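Local coordinates for protein scyllo-inosose 3-dehydrogenase (PDB 3IP1) that catalyses the NAD(+)-dependent oxidation of scyllo-inosose to 3-dehydro-scyllo-inosose, binding two zinc ions per subunit, and probably serves myo-inositol degradation, at residues V303-R308 with Q332-Q337; L295-I300 with K323-G328; F161-K166 with V371-I376. All coordinates share one frame; numbering follows the deposited sequence.

How the contacts relate
Contacts 1 and 2 are neighbours on one element: both use helix 293-306, contact 2 its earlier part and contact 1 its C-terminal end, and their centres lie 13 Å apart. Their partners also follow one another, strand 324-326 leading into helix 328-333, so the helix and this later part of the chain run together in the nucleotide-binding domain, where both contacts touch the second subunit. Contact 3 lies on the opposite side of the chain's centre, its centre 47 Å from that of contact 1 and 41 Å from that of contact 2. It lies nearest the Zn(2+) #1 site of this chain: the side chain of F161 is about 7 Å from that of H97 and about 9 Å from a bound cadmium ion.

Contact 1 (V303-R308 with Q332-Q337)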
loop_
_atom_site.group_PDB
_atom_site.type_symbol
_atom_site.label_atom_id
_atom_site.label_comp_id
_atom_site.label_asym_id
_atom_site.label_seq_id
_atom_site.Cartn_x
_atom_site.Cartn_y
_atom_site.Cartn_z
ATOM N N VAL A 303 -24.115 3.704 -10.197
ATOM C CA VAL A 303 -23.993 3.465 -8.768
ATOM C C VAL A 303 -22.794 4.233 -8.174
ATOM O O VAL A 303 -22.935 4.923 -7.158
ATOM C CB VAL A 303 -23.867 1.973 -8.424
ATOM C CG1 VAL A 303 -23.453 1.819 -6.962
ATOM C CG2 VAL A 303 -25.199 1.239 -8.685
ATOM N N ILE A 304 -21.634 4.131 -8.813
ATOM C CA ILE A 304 -20.440 4.784 -8.302
ATOM C C ILE A 304 -20.723 6.287 -8.183
ATOM O O ILE A 304 -20.459 6.896 -7.147
ATOM C CB ILE A 304 -19.188 4.506 -9.182
ATOM C CG1 ILE A 304 -18.732 3.036 -9.038
ATOM C CG2 ILE A 304 -18.054 5.429 -8.779
ATOM C CD1 ILE A 304 -17.586 2.601 -10.047
ATOM N N TRP A 305 -21.298 6.854 -9.243
ATOM C CA TRP A 305 -21.614 8.273 -9.312
ATOM C C TRP A 305 -22.562 8.700 -8.193
ATOM O O TRP A 305 -22.268 9.629 -7.459
ATOM C CB TRP A 305 -22.231 8.620 -10.665
ATOM C CG TRP A 305 -22.490 10.090 -10.834
ATOM C CD1 TRP A 305 -23.695 10.733 -10.720
ATOM C CD2 TRP A 305 -21.519 11.103 -11.136
ATOM N NE1 TRP A 305 -23.534 12.086 -10.945
ATOM C CE2 TRP A 305 -22.212 12.340 -11.207
ATOM C CE3 TRP A 305 -20.135 11.084 -11.364
ATOM C CZ2 TRP A 305 -21.567 13.548 -11.498
ATOM C CZ3 TRP A 305 -19.494 12.278 -11.656
ATOM C CH2 TRP A 305 -20.210 13.500 -11.712
ATOM N N ARG A 306 -23.676 7.995 -8.051
ATOM C CA ARG A 306 -24.727 8.391 -7.115
ATOM C C ARG A 306 -24.455 8.027 -5.647
ATOM O O ARG A 306 -25.019 8.656 -4.745
ATOM C CB ARG A 306 -26.070 7.801 -7.565
ATOM C CG ARG A 306 -26.622 8.450 -8.852
ATOM C CD ARG A 306 -27.884 7.754 -9.343
ATOM N NE ARG A 306 -28.904 7.730 -8.289
ATOM C CZ ARG A 306 -30.061 7.078 -8.373
ATOM N NH1 ARG A 306 -30.360 6.392 -9.463
ATOM N NH2 ARG A 306 -30.915 7.106 -7.358
ATOM N N ALA A 307 -23.621 7.002 -5.420
ATOM C CA ALA A 307 -23.209 6.584 -4.069
ATOM C C ALA A 307 -22.470 7.669 -3.293
ATOM O O ALA A 307 -21.764 8.501 -3.860
ATOM C CB ALA A 307 -22.337 5.326 -4.138
ATOM N N ARG A 308 -22.609 7.626 -1.978
ATOM C CA ARG A 308 -21.903 8.564 -1.125
ATOM C C ARG A 308 -20.494 8.090 -0.767
ATOM O O ARG A 308 -19.612 8.907 -0.460
ATOM C CB ARG A 308 -22.727 8.816 0.123
ATOM C CG ARG A 308 -24.119 9.316 -0.229
ATOM C CD ARG A 308 -24.823 9.876 0.968
ATOM N NE ARG A 308 -24.070 10.978 1.559
ATOM C CZ ARG A 308 -24.455 11.627 2.650
ATOM N NH1 ARG A 308 -25.585 11.289 3.257
ATOM N NH2 ARG A 308 -23.713 12.608 3.133
ATOM N N GLN A 332 -12.788 10.167 -11.696
ATOM C CA GLN A 332 -12.181 11.347 -11.094
ATOM C C GLN A 332 -12.987 11.889 -9.903
ATOM O O GLN A 332 -12.449 12.111 -8.808
ATOM C CB GLN A 332 -12.010 12.448 -12.129
ATOM C CG GLN A 332 -10.927 12.184 -13.179
ATOM C CD GLN A 332 -11.042 13.126 -14.380
ATOM O OE1 GLN A 332 -12.128 13.626 -14.696
ATOM N NE2 GLN A 332 -9.929 13.358 -15.060
ATOM N N VAL A 333 -14.280 12.089 -10.125
ATOM C CA VAL A 333 -15.125 12.751 -9.153
ATOM C C VAL A 333 -15.443 11.874 -7.914
ATOM O O VAL A 333 -15.627 12.399 -6.816
ATOM C CB VAL A 333 -16.411 13.328 -9.828
ATOM C CG1 VAL A 333 -17.346 13.963 -8.796
ATOM C CG2 VAL A 333 -16.044 14.386 -10.898
ATOM N N ARG A 334 -15.508 10.556 -8.084
ATOM C CA ARG A 334 -15.801 9.672 -6.948
ATOM C C ARG A 334 -14.549 8.993 -6.391
ATOM O O ARG A 334 -14.643 8.079 -5.560
ATOM C CB ARG A 334 -16.878 8.639 -7.313
ATOM C CG ARG A 334 -18.079 9.205 -8.074
ATOM C CD ARG A 334 -18.765 10.383 -7.348
ATOM N NE ARG A 334 -19.290 9.994 -6.035
ATOM C CZ ARG A 334 -18.933 10.577 -4.894
ATOM N NH1 ARG A 334 -19.452 10.169 -3.748
ATOM N NH2 ARG A 334 -18.086 11.596 -4.912
ATOM N N ARG A 335 -13.386 9.428 -6.868
ATOM C CA ARG A 335 -12.099 8.884 -6.400
ATOM C C ARG A 335 -12.055 7.355 -6.547
ATOM O O ARG A 335 -11.665 6.624 -5.623
ATOM C CB ARG A 335 -11.833 9.318 -4.939
ATOM C CG ARG A 335 -10.366 9.508 -4.627
ATOM C CD ARG A 335 -10.149 9.712 -3.124
ATOM N NE ARG A 335 -8.804 10.191 -2.865
ATOM C CZ ARG A 335 -7.769 9.414 -2.578
ATOM N NH1 ARG A 335 -6.577 9.958 -2.385
ATOM N NH2 ARG A 335 -7.926 8.105 -2.475
ATOM N N ALA A 336 -12.452 6.884 -7.720
ATOM C CA ALA A 336 -12.602 5.458 -7.960
ATOM C C ALA A 336 -11.513 4.970 -8.896
ATOM O O ALA A 336 -10.799 5.766 -9.502
ATOM C CB ALA A 336 -13.996 5.148 -8.510
ATOM N N GLN A 337 -11.340 3.661 -8.960
ATOM C CA GLN A 337 -10.334 3.079 -9.846
ATOM C C GLN A 337 -10.789 1.753 -10.481
ATOM O O GLN A 337 -11.768 1.146 -10.067
ATOM C CB GLN A 337 -8.973 2.902 -9.137
ATOM C CG GLN A 337 -9.004 2.189 -7.767
ATOM C CD GLN A 337 -9.433 3.110 -6.577
ATOM O OE1 GLN A 337 -9.203 4.336 -6.559
ATOM N NE2 GLN A 337 -10.064 2.504 -5.591
HETATM O O HOH W 1 -19.756 11.578 -0.803
#
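R334 lies across the C-terminal end of helix 293-306, its side chain bent at chi2 and chi3 so that the guanidinium curls back toward carbonyls of the helix's last turn and of the chain just beyond it. NH1 makes the principal bond, to A307 O at 2.9 Å; at 160° it is nearly straight, and it lies in the carbonyl plane and close to the guanidinium plane. NE gives a weak bond to I304 O at 3.5 Å, so one edge of the flat group addresses two carbonyls of the 303-308 segment. A water extends this grip, donating to R308 O at 2.7 Å and accepting from R334 NH1. NH2 turns back on its own segment and binds V333 O from above the carbonyl plane, which helps fix the rotation of the group.

The aliphatic part of the arginine runs past I304 in the opposite sense, with R334 CB 3.7 Å from I304 CG2, the branch anti to the backbone N. The same methyl reaches A336 CB at 4.1 Å. W305 has CG anti to the backbone N (chi1 -176°), and although its CB starts away from the other segment, the six-membered ring swings back: CZ3 meets V333 CB at 3.7 Å, the two side chains crossing obliquely.

Both helices end here, A307 and R334 being the first residues to leave helical geometry. V333 O also accepts from H146 of the second subunit, and R308 forms a salt bridge with E148 of that subunit. Beyond R334, Q337 enters strand 337-340, the outermost strand of this subunit's parallel sheet, and pairs antiparallel with the second subunit. The arrangement is thus an arginine side chain bonding carbonyls at and just beyond a helix C-terminus, at the subunit interface of a Rossmann-type nucleotide-binding domain.

Contact 2 (L295-I300 with K323-G328); sequences LVWPQI and KIPLTG
Within the Rossmann-type domain, helix 293-306 packs beside the short strand 324-326, running roughly along it: the local axes approach to 7.6 Å and their directions differ by 23°. W297 supplies most of the helix's share of the contact. CB points toward the strand and meets CD of the P325 ring at 3.9 Å, while CG, anti to the backbone N (chi1 -154°), sends the indole alongside the strand. From CG onward one face of the ring system is covered by a methyl of I324. CG2 of I324, itself anti to its backbone N, sits over the five-membered ring in a CH-pi contact, 3.3 Å from the centroid and 17° off the normal. CD2, at the ring fusion, is its nearest atom at 3.2 Å, a tight fit.

CD1, also beneath this methyl, lies 3.5 Å from P325 O. Farther out, NE1 comes near L326, 3.9 Å from its CA and 4.0 Å from its CD1, and also gives a weak hydrogen bond to E301 one turn on in the same helix. V314, I316 and F331 pack on the indole too, so it joins helix, sheet and helix 328-333. An alanine here would probably leave I324 without its aromatic partner and loosen the packing of the helix against the strand, because the CH-pi contact and the reach of NE1 would both be gone.

I324 and L326 meanwhile pair antiparallel with a strand of the second subunit, so this packing backs a sheet that continues across the dimer interface. P325 is the centre of an inverse gamma turn, and at the margin of the contact its CG lies 4.5 Å from P298 CD.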
loop_
_atom_site.group_PDB
_atom_site.type_symbol
_atom_site.label_atom_id
_atom_site.label_comp_id
_atom_site.label_asym_id
_atom_site.label_seq_id
_atom_site.Cartn_x
_atom_site.Cartn_y
_atom_site.Cartn_z
ATOM N N LEU A 295 -22.135 -4.037 -21.390
ATOM C CA LEU A 295 -23.575 -3.927 -21.054
ATOM C C LEU A 295 -23.834 -3.468 -19.614
ATOM O O LEU A 295 -24.838 -2.806 -19.339
ATOM C CB LEU A 295 -24.337 -5.247 -21.281
ATOM C CG LEU A 295 -24.335 -6.031 -22.612
ATOM C CD1 LEU A 295 -25.341 -7.195 -22.541
ATOM C CD2 LEU A 295 -24.604 -5.153 -23.850
ATOM N N VAL A 296 -22.957 -3.848 -18.686
ATOM C CA VAL A 296 -23.181 -3.516 -17.275
ATOM C C VAL A 296 -22.419 -2.276 -16.790
ATOM O O VAL A 296 -22.673 -1.803 -15.700
ATOM C CB VAL A 296 -22.905 -4.707 -16.322
ATOM C CG1 VAL A 296 -23.976 -5.785 -16.486
ATOM C CG2 VAL A 296 -21.492 -5.261 -16.532
ATOM N N TRP A 297 -21.505 -1.757 -17.606
ATOM C CA TRP A 297 -20.681 -0.634 -17.188
ATOM C C TRP A 297 -21.479 0.623 -16.841
ATOM O O TRP A 297 -21.205 1.247 -15.815
ATOM C CB TRP A 297 -19.615 -0.291 -18.233
ATOM C CG TRP A 297 -18.440 0.372 -17.625
ATOM C CD1 TRP A 297 -18.186 1.708 -17.584
ATOM C CD2 TRP A 297 -17.353 -0.270 -16.935
ATOM N NE1 TRP A 297 -17.003 1.944 -16.922
ATOM C CE2 TRP A 297 -16.476 0.746 -16.507
ATOM C CE3 TRP A 297 -17.039 -1.603 -16.645
ATOM C CZ2 TRP A 297 -15.287 0.469 -15.807
ATOM C CZ3 TRP A 297 -15.864 -1.885 -15.942
ATOM C CH2 TRP A 297 -15.003 -0.850 -15.534
ATOM N N PRO A 298 -22.451 1.015 -17.702
ATOM C CA PRO A 298 -23.230 2.218 -17.387
ATOM C C PRO A 298 -23.907 2.132 -16.016
ATOM O O PRO A 298 -23.940 3.121 -15.266
ATOM C CB PRO A 298 -24.276 2.262 -18.517
ATOM C CG PRO A 298 -23.627 1.546 -19.647
ATOM C CD PRO A 298 -22.802 0.467 -19.032
ATOM N N GLN A 299 -24.438 0.959 -15.688
ATOM C CA GLN A 299 -25.055 0.763 -14.386
ATOM C C GLN A 299 -24.059 0.807 -13.226
ATOM O O GLN A 299 -24.383 1.314 -12.163
ATOM C CB GLN A 299 -25.805 -0.549 -14.356
ATOM C CG GLN A 299 -26.768 -0.699 -15.512
ATOM C CD GLN A 299 -27.311 -2.089 -15.576
ATOM O OE1 GLN A 299 -27.953 -2.554 -14.635
ATOM N NE2 GLN A 299 -27.032 -2.782 -16.669
ATOM N N ILE A 300 -22.865 0.258 -13.421
ATOM C CA ILE A 300 -21.824 0.313 -12.395
ATOM C C ILE A 300 -21.431 1.764 -12.186
ATOM O O ILE A 300 -21.338 2.239 -11.055
ATOM C CB ILE A 300 -20.550 -0.488 -12.797
ATOM C CG1 ILE A 300 -20.825 -1.990 -12.839
ATOM C CG2 ILE A 300 -19.397 -0.227 -11.800
ATOM C CD1 ILE A 300 -19.682 -2.806 -13.497
ATOM N N LYS A 323 -15.320 -3.202 -26.418
ATOM C CA LYS A 323 -14.893 -1.997 -25.693
ATOM C C LYS A 323 -15.847 -1.648 -24.558
ATOM O O LYS A 323 -17.051 -1.886 -24.635
ATOM C CB LYS A 323 -14.810 -0.761 -26.610
ATOM C CG LYS A 323 -13.937 -0.878 -27.835
ATOM C CD LYS A 323 -12.490 -1.191 -27.487
ATOM C CE LYS A 323 -11.615 -1.160 -28.734
ATOM N NZ LYS A 323 -10.408 -1.999 -28.525
ATOM N N ILE A 324 -15.294 -1.060 -23.509
ATOM C CA ILE A 324 -16.079 -0.596 -22.378
ATOM C C ILE A 324 -16.285 0.926 -22.523
ATOM O O ILE A 324 -15.329 1.664 -22.797
ATOM C CB ILE A 324 -15.353 -0.941 -21.066
ATOM C CG1 ILE A 324 -15.254 -2.461 -20.911
ATOM C CG2 ILE A 324 -16.022 -0.284 -19.872
ATOM C CD1 ILE A 324 -14.055 -2.891 -20.139
ATOM N N PRO A 325 -17.540 1.393 -22.342
ATOM C CA PRO A 325 -17.821 2.819 -22.446
ATOM C C PRO A 325 -17.523 3.548 -21.118
ATOM O O PRO A 325 -18.431 3.889 -20.350
ATOM C CB PRO A 325 -19.314 2.852 -22.835
ATOM C CG PRO A 325 -19.893 1.586 -22.226
ATOM C CD PRO A 325 -18.738 0.631 -21.937
ATOM N N LEU A 326 -16.237 3.778 -20.893
ATOM C CA LEU A 326 -15.708 4.431 -19.703
ATOM C C LEU A 326 -15.921 5.946 -19.705
ATOM O O LEU A 326 -15.519 6.645 -20.618
ATOM C CB LEU A 326 -14.204 4.120 -19.574
ATOM C CG LEU A 326 -13.404 4.866 -18.505
ATOM C CD1 LEU A 326 -13.971 4.564 -17.119
ATOM C CD2 LEU A 326 -11.910 4.488 -18.587
ATOM N N THR A 327 -16.551 6.430 -18.644
ATOM C CA THR A 327 -16.712 7.850 -18.421
ATOM C C THR A 327 -15.643 8.237 -17.392
ATOM O O THR A 327 -15.817 7.978 -16.192
ATOM C CB THR A 327 -18.095 8.154 -17.826
ATOM O OG1 THR A 327 -19.101 7.436 -18.546
ATOM C CG2 THR A 327 -18.399 9.671 -17.827
ATOM N N GLY A 328 -14.557 8.845 -17.861
ATOM C CA GLY A 328 -13.446 9.251 -16.991
ATOM C C GLY A 328 -13.906 10.041 -15.775
ATOM O O GLY A 328 -13.466 9.778 -14.644
#

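Contact 3 (F161-K166 with V371-I376); sequences FAEYVK and VSMEEI
The F161 ring and I376 meet at about a right angle, the ring presenting a face to the isoleucine. I376 CG2 stands 4.2 Å from the ring centroid and 4° off the normal, a centred CH-pi contact, while I376 CD1 touches F161 CE1 at 4.1 Å. Beside this pair lies selenomethionine M373. Its chain is extended through chi1 and chi2 and bent at chi3 (71°), which brings SE against the backbone, 4.1 Å from A162 CA and 4.2 Å from F161 O.

The next shell fixes the 371-376 turn. E375 OE2 takes two bonds from S372, from N at 3.1 Å and from OG, also at 3.1 Å, and E375 N returns one to S372 O. I376 N bonds M373 O, in the turn that leads into helix 376-382.

Farther out, M394 packs on F161, M373 and I376 alike, and I67 on F161 and I376. E163 bonds through its carboxylate to the backbone N of R4. The strand leading on from F161 belongs to the GroES-like domain, whose H97 side chain, a zinc ligand, is about 7 Å from the phenyl ring. No hydrogen bond crosses between the segments, so the direct contact between them is van der Waals and CH-pi packing, while the polar bonds shape the 371-376 turn internally and tie E163 to R4.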
loop_
_atom_site.group_PDB
_atom_site.type_symbol
_atom_site.label_atom_id
_atom_site.label_comp_id
_atom_site.label_asym_id
_atom_site.label_seq_id
_atom_site.Cartn_x
_atom_site.Cartn_y
_atom_site.Cartn_z
ATOM N N PHE A 161 -7.955 -34.353 -16.882
ATOM C CA PHE A 161 -9.059 -35.271 -17.235
ATOM C C PHE A 161 -8.426 -36.603 -17.645
ATOM O O PHE A 161 -8.419 -36.986 -18.819
ATOM C CB PHE A 161 -9.961 -34.724 -18.342
ATOM C CG PHE A 161 -10.869 -33.599 -17.902
ATOM C CD1 PHE A 161 -11.625 -33.698 -16.739
ATOM C CD2 PHE A 161 -11.008 -32.462 -18.685
ATOM C CE1 PHE A 161 -12.491 -32.660 -16.355
ATOM C CE2 PHE A 161 -11.864 -31.403 -18.290
ATOM C CZ PHE A 161 -12.595 -31.518 -17.119
ATOM N N ALA A 162 -7.870 -37.288 -16.657
ATOM C CA ALA A 162 -6.969 -38.386 -16.901
ATOM C C ALA A 162 -6.932 -39.175 -15.626
ATOM O O ALA A 162 -7.473 -38.731 -14.599
ATOM C CB ALA A 162 -5.557 -37.859 -17.247
ATOM N N GLU A 163 -6.298 -40.341 -15.684
ATOM C CA GLU A 163 -6.095 -41.147 -14.489
ATOM C C GLU A 163 -4.860 -40.650 -13.732
ATOM O O GLU A 163 -4.823 -40.704 -12.506
ATOM C CB GLU A 163 -5.927 -42.621 -14.857
ATOM C CG GLU A 163 -7.119 -43.207 -15.605
ATOM C CD GLU A 163 -6.872 -44.641 -16.034
ATOM O OE1 GLU A 163 -6.954 -45.539 -15.167
ATOM O OE2 GLU A 163 -6.601 -44.866 -17.236
ATOM N N TYR A 164 -3.864 -40.165 -14.478
ATOM C CA TYR A 164 -2.634 -39.607 -13.906
ATOM C C TYR A 164 -2.251 -38.311 -14.636
ATOM O O TYR A 164 -2.546 -38.149 -15.825
ATOM C CB TYR A 164 -1.464 -40.628 -13.944
ATOM C CG TYR A 164 -1.740 -41.906 -13.151
ATOM C CD1 TYR A 164 -2.417 -42.970 -13.736
ATOM C CD2 TYR A 164 -1.363 -42.026 -11.803
ATOM C CE1 TYR A 164 -2.697 -44.118 -13.031
ATOM C CE2 TYR A 164 -1.641 -43.183 -11.085
ATOM C CZ TYR A 164 -2.309 -44.229 -11.713
ATOM O OH TYR A 164 -2.606 -45.396 -11.036
ATOM N N VAL A 165 -1.613 -37.393 -13.915
ATOM C CA VAL A 165 -1.068 -36.170 -14.509
ATOM C C VAL A 165 0.320 -35.888 -13.953
ATOM O O VAL A 165 0.592 -36.081 -12.771
ATOM C CB VAL A 165 -2.010 -34.935 -14.304
ATOM C CG1 VAL A 165 -2.030 -34.476 -12.847
ATOM C CG2 VAL A 165 -1.601 -33.784 -15.221
ATOM N N LYS A 166 1.212 -35.441 -14.816
ATOM C CA LYS A 166 2.532 -35.094 -14.373
ATOM C C LYS A 166 2.642 -33.561 -14.309
ATOM O O LYS A 166 2.254 -32.878 -15.242
ATOM C CB LYS A 166 3.552 -35.733 -15.315
ATOM C CG LYS A 166 4.997 -35.565 -14.962
ATOM C CD LYS A 166 5.556 -34.308 -15.618
ATOM C CE LYS A 166 5.817 -34.493 -17.107
ATOM N NZ LYS A 166 7.135 -35.148 -17.314
ATOM N N VAL A 371 -19.335 -36.870 -12.315
ATOM C CA VAL A 371 -19.476 -37.814 -13.419
ATOM C C VAL A 371 -18.152 -38.563 -13.593
ATOM O O VAL A 371 -17.114 -38.150 -13.043
ATOM C CB VAL A 371 -19.854 -37.077 -14.758
ATOM C CG1 VAL A 371 -21.118 -36.234 -14.599
ATOM C CG2 VAL A 371 -18.705 -36.189 -15.249
ATOM N N SER A 372 -18.177 -39.647 -14.356
ATOM C CA SER A 372 -16.968 -40.426 -14.588
ATOM C C SER A 372 -16.182 -39.816 -15.753
ATOM O O SER A 372 -16.732 -39.030 -16.521
ATOM C CB SER A 372 -17.317 -41.879 -14.909
ATOM O OG SER A 372 -17.943 -41.939 -16.176
HETATM N N MSE A 373 -14.912 -40.192 -15.878
HETATM C CA MSE A 373 -14.077 -39.753 -17.002
HETATM C C MSE A 373 -14.753 -39.947 -18.378
HETATM O O MSE A 373 -14.753 -39.030 -19.219
HETATM C CB MSE A 373 -12.718 -40.443 -16.971
HETATM C CG MSE A 373 -11.832 -40.018 -18.114
HETATM SE SE MSE A 373 -10.061 -40.791 -18.006
HETATM C CE MSE A 373 -10.518 -42.633 -18.439
ATOM N N GLU A 374 -15.342 -41.126 -18.585
ATOM C CA GLU A 374 -16.036 -41.450 -19.835
ATOM C C GLU A 374 -17.139 -40.472 -20.194
ATOM O O GLU A 374 -17.374 -40.219 -21.372
ATOM C CB GLU A 374 -16.643 -42.864 -19.791
ATOM C CG GLU A 374 -15.674 -43.998 -19.444
ATOM C CD GLU A 374 -14.527 -44.149 -20.440
ATOM O OE1 GLU A 374 -14.794 -44.180 -21.673
ATOM O OE2 GLU A 374 -13.355 -44.246 -19.985
ATOM N N GLU A 375 -17.822 -39.929 -19.189
ATOM C CA GLU A 375 -18.947 -39.041 -19.437
ATOM C C GLU A 375 -18.536 -37.599 -19.736
ATOM O O GLU A 375 -19.386 -36.784 -20.117
ATOM C CB GLU A 375 -19.885 -39.056 -18.246
ATOM C CG GLU A 375 -20.512 -40.412 -17.965
ATOM C CD GLU A 375 -21.321 -40.388 -16.681
ATOM O OE1 GLU A 375 -22.486 -39.922 -16.699
ATOM O OE2 GLU A 375 -20.780 -40.813 -15.643
ATOM N N ILE A 376 -17.244 -37.290 -19.554
ATOM C CA ILE A 376 -16.728 -35.917 -19.713
ATOM C C ILE A 376 -16.964 -35.336 -21.108
ATOM O O ILE A 376 -17.479 -34.221 -21.219
ATOM C CB ILE A 376 -15.224 -35.775 -19.306
ATOM C CG1 ILE A 376 -15.047 -35.890 -17.786
ATOM C CG2 ILE A 376 -14.620 -34.462 -19.818
ATOM C CD1 ILE A 376 -15.848 -34.866 -16.940
#